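Local coordinates for resiniferatoxin-binding, phosphotriesterase-related protein (Rhodobacter sphaeroides 2.4.1, PDB 3K2G) that binds two zinc ions in a TIM barrel of the phosphotriesterase family and is probably a metal-dependent phosphoric ester hydrolase, at residues A90-F95 with A123-Q128. Sequence-based numbering, arbitrary orientation.
Sequences AEVKQF and AETGVQ
Val92 packs its CG1 methyl against Thr125 CG2 and Val127 CG2, where two successive outer helices of the phosphotriesterase TIM barrel meet. Helix 85-97 passes the end of helix 115-125 just where that helix gives way to strand 128-131. With CG1 anti to the backbone N (chi1 169°), Val92 reaches both partners through one methyl: CG1 lies 3.9 Å from Thr125 CG2 and 3.9 Å from Val127 CG2. The Val92 and Thr125 side chains cross at about a right angle. Ile103 of strand 102-105 touches both valines, carrying this apolar patch on into the barrel wall, and Leu37 and Tyr319 also pack on Val92.

Both branches of Thr125 border Val92 CG1, with CG2 making the closest approach. OG1, set between the backbone N and the carbonyl carbon by chi1 of 65°, also accepts a hydrogen bond from Val127 N (3.1 Å). That bond closes an ST turn around Gly126, whose positive phi of 83° takes the chain out of the helix, and probably helps to hold the Val127 backbone where its CG2 meets Val92. The same OG1 also bonds to Ile121 O, one helical turn back.

On the exposed side the contact passes to Lys93 and Glu124. Lys93 CG lies 4.1 Å from Thr125 CG2, and the chain then continues past the end of helix 115-125. Glu124 turns its carboxylate to Arg120 in a salt bridge, and Lys93 NZ stays 5.6 Å from Glu124 OE1, a distance that allows at most a long-range attraction. What Lys93 does touch on Glu124 is the backbone: its CE methylene rests 3.6 Å from the carbonyl O of Glu124.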
loop_
_atom_site.group_PDB
_atom_site.type_symbol
_atom_site.label_atom_id
_atom_site.label_comp_id
_atom_site.label_asym_id
_atom_site.label_seq_id
_atom_site.Cartn_x
_atom_site.Cartn_y
_atom_site.Cartn_z
ATOM N N ALA B 90 17.561 -17.614 37.147
ATOM C CA ALA B 90 16.616 -18.649 36.736
ATOM C C ALA B 90 16.043 -18.338 35.353
ATOM O O ALA B 90 15.905 -19.225 34.506
ATOM C CB ALA B 90 15.480 -18.770 37.753
ATOM N N GLU B 91 15.712 -17.070 35.132
ATOM C CA GLU B 91 15.145 -16.646 33.858
ATOM C C GLU B 91 16.152 -16.816 32.723
ATOM O O GLU B 91 15.779 -17.177 31.610
ATOM C CB GLU B 91 14.693 -15.191 33.954
ATOM C CG GLU B 91 13.472 -14.962 34.851
ATOM C CD GLU B 91 12.156 -15.347 34.181
ATOM O OE1 GLU B 91 12.052 -15.216 32.940
ATOM O OE2 GLU B 91 11.217 -15.763 34.893
ATOM N N VAL B 92 17.427 -16.556 33.008
ATOM C CA VAL B 92 18.471 -16.697 31.999
ATOM C C VAL B 92 18.723 -18.174 31.696
ATOM O O VAL B 92 19.039 -18.542 30.562
ATOM C CB VAL B 92 19.787 -16.014 32.455
ATOM C CG1 VAL B 92 20.936 -16.389 31.523
ATOM C CG2 VAL B 92 19.601 -14.505 32.463
ATOM N N LYS B 93 18.578 -19.028 32.702
ATOM C CA LYS B 93 18.784 -20.449 32.480
ATOM C C LYS B 93 17.803 -20.987 31.443
ATOM O O LYS B 93 18.073 -22.000 30.797
ATOM C CB LYS B 93 18.646 -21.226 33.787
ATOM C CG LYS B 93 19.821 -21.046 34.738
ATOM C CD LYS B 93 19.639 -21.904 35.981
ATOM C CE LYS B 93 20.791 -21.724 36.957
ATOM N NZ LYS B 93 20.617 -22.551 38.185
ATOM N N GLN B 94 16.665 -20.315 31.276
ATOM C CA GLN B 94 15.681 -20.747 30.286
ATOM C C GLN B 94 16.247 -20.565 28.878
ATOM O O GLN B 94 16.018 -21.392 27.986
ATOM C CB GLN B 94 14.396 -19.935 30.414
ATOM C CG GLN B 94 13.557 -20.267 31.619
ATOM C CD GLN B 94 12.303 -19.424 31.671
ATOM O OE1 GLN B 94 11.615 -19.261 30.659
ATOM N NE2 GLN B 94 11.995 -18.882 32.847
ATOM N N PHE B 95 16.973 -19.468 28.687
ATOM C CA PHE B 95 17.593 -19.160 27.400
ATOM C C PHE B 95 18.651 -20.216 27.112
ATOM O O PHE B 95 18.702 -20.778 26.021
ATOM C CB PHE B 95 18.237 -17.773 27.455
ATOM C CG PHE B 95 19.012 -17.401 26.218
ATOM C CD1 PHE B 95 18.427 -17.479 24.956
ATOM C CD2 PHE B 95 20.314 -16.922 26.323
ATOM C CE1 PHE B 95 19.125 -17.078 23.819
ATOM C CE2 PHE B 95 21.025 -16.516 25.192
ATOM C CZ PHE B 95 20.429 -16.594 23.937
ATOM N N ALA B 123 28.446 -16.824 35.904
ATOM C CA ALA B 123 29.005 -17.956 36.633
ATOM C C ALA B 123 27.966 -19.039 36.922
ATOM O O ALA B 123 28.213 -20.219 36.684
ATOM C CB ALA B 123 29.641 -17.480 37.936
ATOM N N GLU B 124 26.799 -18.639 37.417
ATOM C CA GLU B 124 25.753 -19.605 37.751
ATOM C C GLU B 124 24.912 -20.129 36.591
ATOM O O GLU B 124 24.299 -21.189 36.708
ATOM C CB GLU B 124 24.823 -19.022 38.816
ATOM C CG GLU B 124 25.494 -18.791 40.158
ATOM C CD GLU B 124 24.529 -18.270 41.200
ATOM O OE1 GLU B 124 23.420 -18.829 41.304
ATOM O OE2 GLU B 124 24.881 -17.312 41.921
ATOM N N THR B 125 24.881 -19.409 35.474
ATOM C CA THR B 125 24.081 -19.848 34.333
ATOM C C THR B 125 24.915 -20.508 33.245
ATOM O O THR B 125 24.401 -21.308 32.465
ATOM C CB THR B 125 23.335 -18.675 33.688
ATOM O OG1 THR B 125 24.285 -17.767 33.122
ATOM C CG2 THR B 125 22.491 -17.950 34.722
ATOM N N GLY B 126 26.201 -20.173 33.195
ATOM C CA GLY B 126 27.066 -20.742 32.182
ATOM C C GLY B 126 26.931 -19.980 30.879
ATOM O O GLY B 126 27.521 -20.344 29.867
ATOM N N VAL B 127 26.138 -18.915 30.911
ATOM C CA VAL B 127 25.914 -18.081 29.740
ATOM C C VAL B 127 26.917 -16.929 29.747
ATOM O O VAL B 127 27.104 -16.264 30.762
ATOM C CB VAL B 127 24.467 -17.517 29.738
ATOM C CG1 VAL B 127 24.308 -16.473 28.636
ATOM C CG2 VAL B 127 23.470 -18.656 29.541
ATOM N N GLN B 128 27.567 -16.706 28.611
ATOM C CA GLN B 128 28.558 -15.640 28.487
ATOM C C GLN B 128 27.868 -14.283 28.423
ATOM O O GLN B 128 26.897 -14.108 27.687
ATOM C CB GLN B 128 29.402 -15.867 27.229
ATOM C CG GLN B 128 29.982 -17.268 27.159
ATOM C CD GLN B 128 30.596 -17.599 25.811
ATOM O OE1 GLN B 128 29.995 -17.354 24.763
ATOM N NE2 GLN B 128 31.790 -18.174 25.834
#